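Local coordinates for dehydroascorbate reductase (PDB 5XFT), which probably catalyses the glutathione-dependent reduction of L-dehydroascorbate to L-ascorbate, releasing glutathione disulfide, at residues S93-P96 / A97-A101; V200-G203 / T204-I208; N47-A50 / W51-E54; W175-P178 / A179-A183. All coordinates share one frame; numbering follows the deposited sequence.

Contact 1: S93-P96 / A97-A101; sequences SSVP and AEIGA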
# COMPACT_ATOMS: atom_id res chain seq x y z
N SER A 93 12.85 7.74 6.18
CA SER A 93 12.45 6.89 7.30
C SER A 93 13.67 6.37 8.04
O SER A 93 14.66 5.96 7.43
CB SER A 93 11.62 5.71 6.79
OG SER A 93 10.89 5.11 7.84
N SER A 94 13.58 6.37 9.37
CA SER A 94 14.58 5.72 10.20
C SER A 94 14.29 4.24 10.43
O SER A 94 15.14 3.54 10.97
CB SER A 94 14.69 6.43 11.56
OG SER A 94 14.65 7.84 11.41
N VAL A 95 13.11 3.77 10.03
CA VAL A 95 12.69 2.39 10.32
C VAL A 95 13.63 1.41 9.62
O VAL A 95 13.91 1.57 8.42
CB VAL A 95 11.25 2.17 9.88
CG1 VAL A 95 10.79 0.77 10.29
CG2 VAL A 95 10.35 3.24 10.47
N PRO A 96 14.13 0.39 10.32
CA PRO A 96 14.96 -0.63 9.66
C PRO A 96 14.20 -1.36 8.56
O PRO A 96 12.98 -1.55 8.62
CB PRO A 96 15.31 -1.60 10.80
CG PRO A 96 15.18 -0.79 12.04
CD PRO A 96 14.08 0.21 11.78
N ALA A 97 14.95 -1.79 7.55
CA ALA A 97 14.35 -2.41 6.37
C ALA A 97 13.65 -3.72 6.71
O ALA A 97 12.59 -4.02 6.14
CB ALA A 97 15.42 -2.65 5.30
N GLU A 98 14.21 -4.51 7.63
CA GLU A 98 13.71 -5.86 7.87
C GLU A 98 12.29 -5.88 8.41
O GLU A 98 11.64 -6.94 8.37
CB GLU A 98 14.64 -6.60 8.84
CG GLU A 98 14.54 -6.08 10.26
CD GLU A 98 15.42 -6.85 11.23
OE1 GLU A 98 14.88 -7.34 12.25
OE2 GLU A 98 16.64 -6.96 10.98
N ILE A 99 11.78 -4.75 8.89
CA ILE A 99 10.50 -4.70 9.58
C ILE A 99 9.38 -4.58 8.56
O ILE A 99 9.42 -3.71 7.67
CB ILE A 99 10.47 -3.55 10.59
CG1 ILE A 99 11.48 -3.83 11.71
CG2 ILE A 99 9.08 -3.35 11.15
CD1 ILE A 99 11.68 -2.69 12.65
N GLY A 100 8.37 -5.44 8.68
CA GLY A 100 7.32 -5.51 7.69
C GLY A 100 7.77 -6.11 6.38
O GLY A 100 6.99 -6.13 5.42
N ALA A 101 9.01 -6.61 6.30
CA ALA A 101 9.53 -7.10 5.04
C ALA A 101 8.81 -8.35 4.55
O ALA A 101 8.84 -8.63 3.35
CB ALA A 101 11.03 -7.37 5.15
O HOH W 1 10.58 -0.89 6.93
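The pyrrolidine ring of Pro-96 is the only ring between Ser-93 and Ala-101, and Ile-99 lies along its CD-CG side: CD1 of Ile-99 sits 3.9 Å from Pro-96 CD and 4.0 Å from Pro-96 CG. The two side chains run side by side and point the same way. Ile-99 gets there because its CG1 stands anti to its own carbonyl carbon (chi1 -66°), which brings the CG1-CD1 arm back alongside the proline. CG1 of Val-95 completes the apolar group from the preceding residue, 4.3 Å from Ile-99 CD1.

The backbone makes this meeting possible by folding into a type I beta turn from Pro-96 to Ile-99, closed by a weak bond of 3.4 Å from Ile-99 N to Pro-96 O. A water bridges the same turn, donating to Pro-96 O at 3.0 Å and to Ile-99 O at 3.1 Å, so the proline carbonyl has two partners. A type II turn from Glu-98 to Ala-101 follows directly, with Gly-100 at positive phi.

The cluster is laid on helix 118-138: Val-95, Pro-96 and Ile-99 all touch Tyr-135, and Ile-99 also reaches Met-132. Ser-93 is held by polar bonds, its OG to Asn-152 and Thr-154, whereas the Pro-96 to Ile-99 turn, its direct closing bond long and one bridging water beside it, probably owes much of its shape to apolar contact.

Contact 2: V200-G203 / T204-I208; sequences VDYG and TEAII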
# COMPACT_ATOMS: atom_id res chain seq x y z
N VAL A 200 -7.77 8.27 -0.78
CA VAL A 200 -7.47 7.16 -1.69
C VAL A 200 -7.83 5.83 -1.05
O VAL A 200 -7.21 4.80 -1.34
CB VAL A 200 -5.98 7.20 -2.11
CG1 VAL A 200 -5.72 8.43 -2.98
CG2 VAL A 200 -5.08 7.24 -0.88
N ASP A 201 -8.84 5.83 -0.18
CA ASP A 201 -9.35 4.60 0.42
C ASP A 201 -10.30 3.93 -0.56
O ASP A 201 -11.38 4.46 -0.85
CB ASP A 201 -10.05 4.89 1.75
CG ASP A 201 -10.36 3.63 2.55
OD1 ASP A 201 -10.41 2.53 1.96
OD2 ASP A 201 -10.57 3.75 3.77
N TYR A 202 -9.91 2.76 -1.08
CA TYR A 202 -10.75 2.03 -2.01
C TYR A 202 -11.81 1.18 -1.32
O TYR A 202 -12.79 0.80 -1.97
CB TYR A 202 -9.89 1.14 -2.92
CG TYR A 202 -8.65 0.58 -2.25
CD1 TYR A 202 -8.73 -0.57 -1.48
CD2 TYR A 202 -7.42 1.20 -2.39
CE1 TYR A 202 -7.60 -1.09 -0.86
CE2 TYR A 202 -6.29 0.69 -1.78
CZ TYR A 202 -6.39 -0.46 -1.01
OH TYR A 202 -5.27 -0.98 -0.39
N GLY A 203 -11.65 0.87 -0.04
CA GLY A 203 -12.69 0.17 0.70
C GLY A 203 -12.43 -1.33 0.81
O GLY A 203 -11.63 -1.91 0.08
N THR A 204 -13.16 -1.96 1.73
CA THR A 204 -12.89 -3.36 2.07
C THR A 204 -13.43 -4.32 1.03
O THR A 204 -12.84 -5.39 0.81
CB THR A 204 -13.45 -3.71 3.45
OG1 THR A 204 -14.88 -3.76 3.39
CG2 THR A 204 -13.03 -2.67 4.49
N GLU A 205 -14.55 -3.98 0.37
CA GLU A 205 -15.06 -4.88 -0.66
C GLU A 205 -14.12 -4.92 -1.85
O GLU A 205 -13.98 -5.96 -2.49
CB GLU A 205 -16.45 -4.46 -1.14
CG GLU A 205 -17.43 -4.01 -0.07
CD GLU A 205 -17.08 -2.65 0.53
OE1 GLU A 205 -16.80 -2.61 1.74
OE2 GLU A 205 -17.07 -1.64 -0.21
N ALA A 206 -13.49 -3.79 -2.18
CA ALA A 206 -12.48 -3.82 -3.23
C ALA A 206 -11.38 -4.82 -2.89
O ALA A 206 -10.94 -5.59 -3.75
CB ALA A 206 -11.90 -2.42 -3.45
N ILE A 207 -10.95 -4.85 -1.62
CA ILE A 207 -9.94 -5.81 -1.19
C ILE A 207 -10.47 -7.24 -1.32
O ILE A 207 -9.80 -8.13 -1.87
CB ILE A 207 -9.51 -5.52 0.26
CG1 ILE A 207 -9.06 -4.06 0.40
CG2 ILE A 207 -8.42 -6.48 0.70
CD1 ILE A 207 -8.73 -3.64 1.83
N ILE A 208 -11.69 -7.48 -0.82
CA ILE A 208 -12.28 -8.81 -0.86
C ILE A 208 -12.40 -9.29 -2.30
O ILE A 208 -12.01 -10.41 -2.63
CB ILE A 208 -13.64 -8.83 -0.14
CG1 ILE A 208 -13.51 -8.36 1.31
CG2 ILE A 208 -14.26 -10.21 -0.20
CD1 ILE A 208 -12.34 -8.96 2.03
O HOH W 2 -14.81 -1.22 -1.81
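Two first torsions help bring Tyr-202 and Ile-207 together. The tyrosine has chi1 at 34°, well short of the usual +60° position, while Ile-207 holds CG1 anti to its own carbonyl carbon (chi1 -54°). The side chains cross at about a right angle, and Ile-207 CG1 comes to the ring edge, in its plane, 3.5 Å from Tyr-202 CE1. CB of Ala-206 lies 4.1 Å from Tyr-202 CB.

Between them the chain turns at Gly-203, the N-cap residue of helix 204-212. Its carbonyl O takes a weak bond from Ile-207 N at 3.5 Å and is also brushed by Ile-207 CG1. Asp-201 shapes the approach as an Asx turn: OD1 accepts from Gly-203 N at 2.9 Å on its anti side. A water ties the first turn together, donating to Tyr-202 O and to Glu-205 OE2 and accepting from Ala-206 N at 2.9 Å. Thr-204 OG1 gives its proton to Glu-205 OE1 at 2.8 Å, from above the carboxylate plane.

The phenol OH of Tyr-202 bonds to His-25 ND1 on helix 22-33, near, without touching, Cys-21 and Cys-24, a CxxC pattern at the helix start that resembles the thioredoxin type. Val-200 packs on the same helix, while Thr-204, Ile-207 and Ile-208 lean on helix 153-173, so residues 200-208 lie between the thioredoxin-like and helical domains.

Contact 3: N47-A50 / W51-E54; sequences NKPA and WLLE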
# COMPACT_ATOMS: atom_id res chain seq x y z
N ASN A 47 -8.71 -5.76 -19.38
CA ASN A 47 -8.61 -5.09 -20.67
C ASN A 47 -7.47 -4.08 -20.68
O ASN A 47 -7.69 -2.88 -20.88
CB ASN A 47 -9.94 -4.40 -21.01
CG ASN A 47 -10.18 -4.29 -22.50
OD1 ASN A 47 -10.69 -5.23 -23.12
ND2 ASN A 47 -9.82 -3.16 -23.08
N LYS A 48 -6.24 -4.56 -20.48
CA LYS A 48 -5.12 -3.64 -20.32
C LYS A 48 -4.65 -3.16 -21.69
O LYS A 48 -4.71 -3.92 -22.66
CB LYS A 48 -3.97 -4.33 -19.59
CG LYS A 48 -4.32 -4.76 -18.18
CD LYS A 48 -3.11 -5.30 -17.44
CE LYS A 48 -2.92 -6.79 -17.65
NZ LYS A 48 -2.24 -7.37 -16.46
N PRO A 49 -4.19 -1.91 -21.80
CA PRO A 49 -3.73 -1.43 -23.10
C PRO A 49 -2.40 -2.06 -23.48
O PRO A 49 -1.56 -2.36 -22.63
CB PRO A 49 -3.58 0.08 -22.88
CG PRO A 49 -3.27 0.20 -21.44
CD PRO A 49 -4.05 -0.89 -20.75
N ALA A 50 -2.22 -2.26 -24.79
CA ALA A 50 -1.04 -2.96 -25.28
C ALA A 50 0.25 -2.24 -24.90
O ALA A 50 1.27 -2.89 -24.67
CB ALA A 50 -1.11 -3.13 -26.79
N TRP A 51 0.23 -0.90 -24.80
CA TRP A 51 1.46 -0.18 -24.48
C TRP A 51 1.92 -0.47 -23.06
O TRP A 51 3.11 -0.33 -22.76
CB TRP A 51 1.27 1.33 -24.69
CG TRP A 51 0.26 1.96 -23.79
CD1 TRP A 51 -1.05 2.25 -24.09
CD2 TRP A 51 0.46 2.40 -22.44
NE1 TRP A 51 -1.66 2.83 -23.01
CE2 TRP A 51 -0.76 2.93 -21.98
CE3 TRP A 51 1.55 2.38 -21.56
CZ2 TRP A 51 -0.93 3.44 -20.69
CZ3 TRP A 51 1.39 2.89 -20.28
CH2 TRP A 51 0.16 3.41 -19.86
N LEU A 52 1.01 -0.87 -22.18
CA LEU A 52 1.39 -1.11 -20.80
C LEU A 52 2.24 -2.38 -20.66
O LEU A 52 3.03 -2.49 -19.71
CB LEU A 52 0.13 -1.19 -19.94
CG LEU A 52 0.34 -1.31 -18.43
CD1 LEU A 52 0.78 0.03 -17.87
CD2 LEU A 52 -0.94 -1.76 -17.79
N LEU A 53 2.09 -3.32 -21.60
CA LEU A 53 2.98 -4.47 -21.66
C LEU A 53 4.43 -4.03 -21.88
O LEU A 53 5.34 -4.52 -21.19
CB LEU A 53 2.53 -5.42 -22.77
CG LEU A 53 3.36 -6.69 -22.95
CD1 LEU A 53 3.10 -7.67 -21.81
CD2 LEU A 53 3.08 -7.33 -24.31
N GLU A 54 4.66 -3.10 -22.81
CA GLU A 54 6.01 -2.59 -23.03
C GLU A 54 6.48 -1.71 -21.88
O GLU A 54 7.65 -1.77 -21.48
CB GLU A 54 6.08 -1.82 -24.35
CG GLU A 54 7.39 -1.04 -24.53
CD GLU A 54 8.64 -1.91 -24.43
OE1 GLU A 54 8.68 -2.97 -25.10
OE2 GLU A 54 9.58 -1.56 -23.69
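Just ahead of the helix, Pro-49 offers a carbonyl but no N-H of its own, and that carbonyl is taken by Leu-52: N of Leu-52 to O of Pro-49 is 3.0 Å, with an N-H...O angle of 147°. One residue on, Leu-53 N reaches Ala-50 O at 3.2 Å, a weak bond bent to 134°. Both bonds span three residues, a tight beginning to the helix. Further along, Leu-52 O accepts from Ser-56 OG, and the Leu-52 backbone also bonds to Gly-58.

Lys-48 sends its amine elsewhere: NZ makes a weak bond to Gly-58 O, and the charge lies against the ring of Phe-45 in a cation-pi contact. Only the middle of its chain, bent at chi3, reaches the helix, with CD 4.2 Å from Leu-52 CD2.

The indole of Trp-51 is folded back over the proline, its CG standing between backbone N and carbonyl carbon (chi1 64°). Pro-49 CG lies 3.3 Å above one ring face, offset toward the rim, and CB of Pro-49 is 3.4 Å from Trp-51 NE1 in plain van der Waals contact. Leu-52 CB shares that face. The indole also stacks on Tyr-71 and meets Tyr-8 edge-to-face.

In this thioredoxin-like domain the helix follows strand 38-43, whose Ile-43 touches Lys-48, Pro-49 and Leu-52. The chemistry implies a division of labour: backbone bonds set the first turn, while proline packing over one face, with Tyr-71 and Tyr-8, helps hold the indole.

Contact 4: W175-P178 / A179-A183; sequences WELP and ARFTA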
# COMPACT_ATOMS: atom_id res chain seq x y z
N TRP A 175 -9.66 -14.75 10.96
CA TRP A 175 -8.49 -14.26 11.69
C TRP A 175 -8.71 -12.82 12.12
O TRP A 175 -9.43 -12.05 11.48
CB TRP A 175 -7.25 -14.37 10.81
CG TRP A 175 -5.97 -13.95 11.47
CD1 TRP A 175 -5.08 -14.76 12.12
CD2 TRP A 175 -5.42 -12.63 11.53
NE1 TRP A 175 -4.01 -14.02 12.58
CE2 TRP A 175 -4.20 -12.71 12.24
CE3 TRP A 175 -5.84 -11.38 11.06
CZ2 TRP A 175 -3.40 -11.59 12.48
CZ3 TRP A 175 -5.05 -10.27 11.30
CH2 TRP A 175 -3.85 -10.39 12.01
N GLU A 176 -8.09 -12.45 13.24
CA GLU A 176 -8.26 -11.11 13.76
C GLU A 176 -6.93 -10.59 14.29
O GLU A 176 -6.07 -11.36 14.72
CB GLU A 176 -9.33 -11.06 14.85
CG GLU A 176 -10.37 -9.99 14.62
CD GLU A 176 -11.70 -10.33 15.24
OE1 GLU A 176 -11.78 -10.39 16.49
OE2 GLU A 176 -12.67 -10.55 14.49
N LEU A 177 -6.79 -9.28 14.24
CA LEU A 177 -5.62 -8.62 14.80
C LEU A 177 -5.71 -8.64 16.32
O LEU A 177 -6.63 -8.02 16.88
CB LEU A 177 -5.54 -7.19 14.29
CG LEU A 177 -4.26 -6.40 14.56
CD1 LEU A 177 -3.10 -7.01 13.80
CD2 LEU A 177 -4.45 -4.94 14.17
N PRO A 178 -4.83 -9.35 17.02
CA PRO A 178 -4.93 -9.44 18.48
C PRO A 178 -5.02 -8.07 19.15
O PRO A 178 -4.38 -7.11 18.71
CB PRO A 178 -3.65 -10.18 18.89
CG PRO A 178 -3.31 -11.00 17.69
CD PRO A 178 -3.75 -10.21 16.49
N ALA A 179 -5.82 -8.00 20.21
CA ALA A 179 -5.99 -6.76 20.96
C ALA A 179 -4.73 -6.35 21.70
O ALA A 179 -4.62 -5.18 22.10
CB ALA A 179 -7.15 -6.90 21.95
N ARG A 180 -3.78 -7.26 21.89
CA ARG A 180 -2.54 -6.92 22.57
C ARG A 180 -1.61 -6.08 21.69
O ARG A 180 -0.81 -5.31 22.23
CB ARG A 180 -1.82 -8.18 23.02
CG ARG A 180 -1.33 -9.04 21.89
CD ARG A 180 -0.51 -10.19 22.43
NE ARG A 180 0.53 -10.59 21.49
CZ ARG A 180 0.37 -11.53 20.57
NH1 ARG A 180 -0.79 -12.17 20.47
NH2 ARG A 180 1.37 -11.83 19.76
N PHE A 181 -1.71 -6.21 20.37
CA PHE A 181 -0.99 -5.32 19.47
C PHE A 181 -1.63 -3.94 19.52
O PHE A 181 -2.21 -3.48 18.54
CB PHE A 181 -1.00 -5.85 18.04
CG PHE A 181 -0.19 -7.08 17.84
CD1 PHE A 181 1.00 -7.27 18.52
CD2 PHE A 181 -0.63 -8.08 16.98
CE1 PHE A 181 1.75 -8.41 18.33
CE2 PHE A 181 0.11 -9.23 16.80
CZ PHE A 181 1.30 -9.40 17.48
N THR A 182 -1.53 -3.29 20.68
CA THR A 182 -2.17 -2.00 20.91
C THR A 182 -1.74 -0.97 19.87
O THR A 182 -2.57 -0.25 19.30
CB THR A 182 -1.84 -1.51 22.32
OG1 THR A 182 -0.44 -1.74 22.58
CG2 THR A 182 -2.67 -2.24 23.35
N ALA A 183 -0.43 -0.89 19.63
CA ALA A 183 0.11 0.13 18.73
C ALA A 183 -0.35 -0.10 17.30
O ALA A 183 -0.47 0.86 16.53
CB ALA A 183 1.63 0.14 18.81
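Leu-177 and Phe-181 cross at about a right angle, the leucine bringing CD1 to 4.2 Å from Phe-181 CD2. Pro-178 lies differently, side by side with the phenylalanine and pointing the same way, its CD 3.8 Å from Phe-181 CD2. Arg-180 also runs alongside the proline: Pro-178 CB is 3.8 Å from NH1 of Arg-180. The phenylalanine places CE2 over one face of that guanidinium, 4.1 Å above its plane and offset toward the rim.

What gathers Pro-178, Arg-180 and Phe-181 is a type I beta turn from Pro-178 to Phe-181, closed by Phe-181 N to Pro-178 O at 3.3 Å, with Leu-177 joining from just before it. An inverse gamma turn centred on Phe-181 overlaps its end, and the same residue is the N-cap of helix 182-193, the next helix after 153-173.

Pro-178 O has a second donor in His-185 NE2. The guanidinium, carried out on a chain bent at chi3, forms a salt bridge through NH2 with Glu-126 of helix 118-138, and from that helix Leu-129 touches both Leu-177 and Phe-181.

Each contact is local and closes its own short piece of chain; they follow in series, and none nests in or crosses another. Contact 3 comes first, joining strand 38-43 to helix 50-56 in the thioredoxin-like domain. Contact 1 turns the loop between helices 75-85 and 103-112, contact 4 the loop between 153-173 and 182-193, and contact 2 starts the last helix, 204-212. Contacts 1 and 4 both lean on helix 118-138, their centres about 20 Å apart, while residues 175-176 and contact 2 both touch helix 153-173. Contact 2 also reaches helix 22-33, across the domains. Contacts 3 and 4 lie farthest apart, with centres about 41 Å from each other.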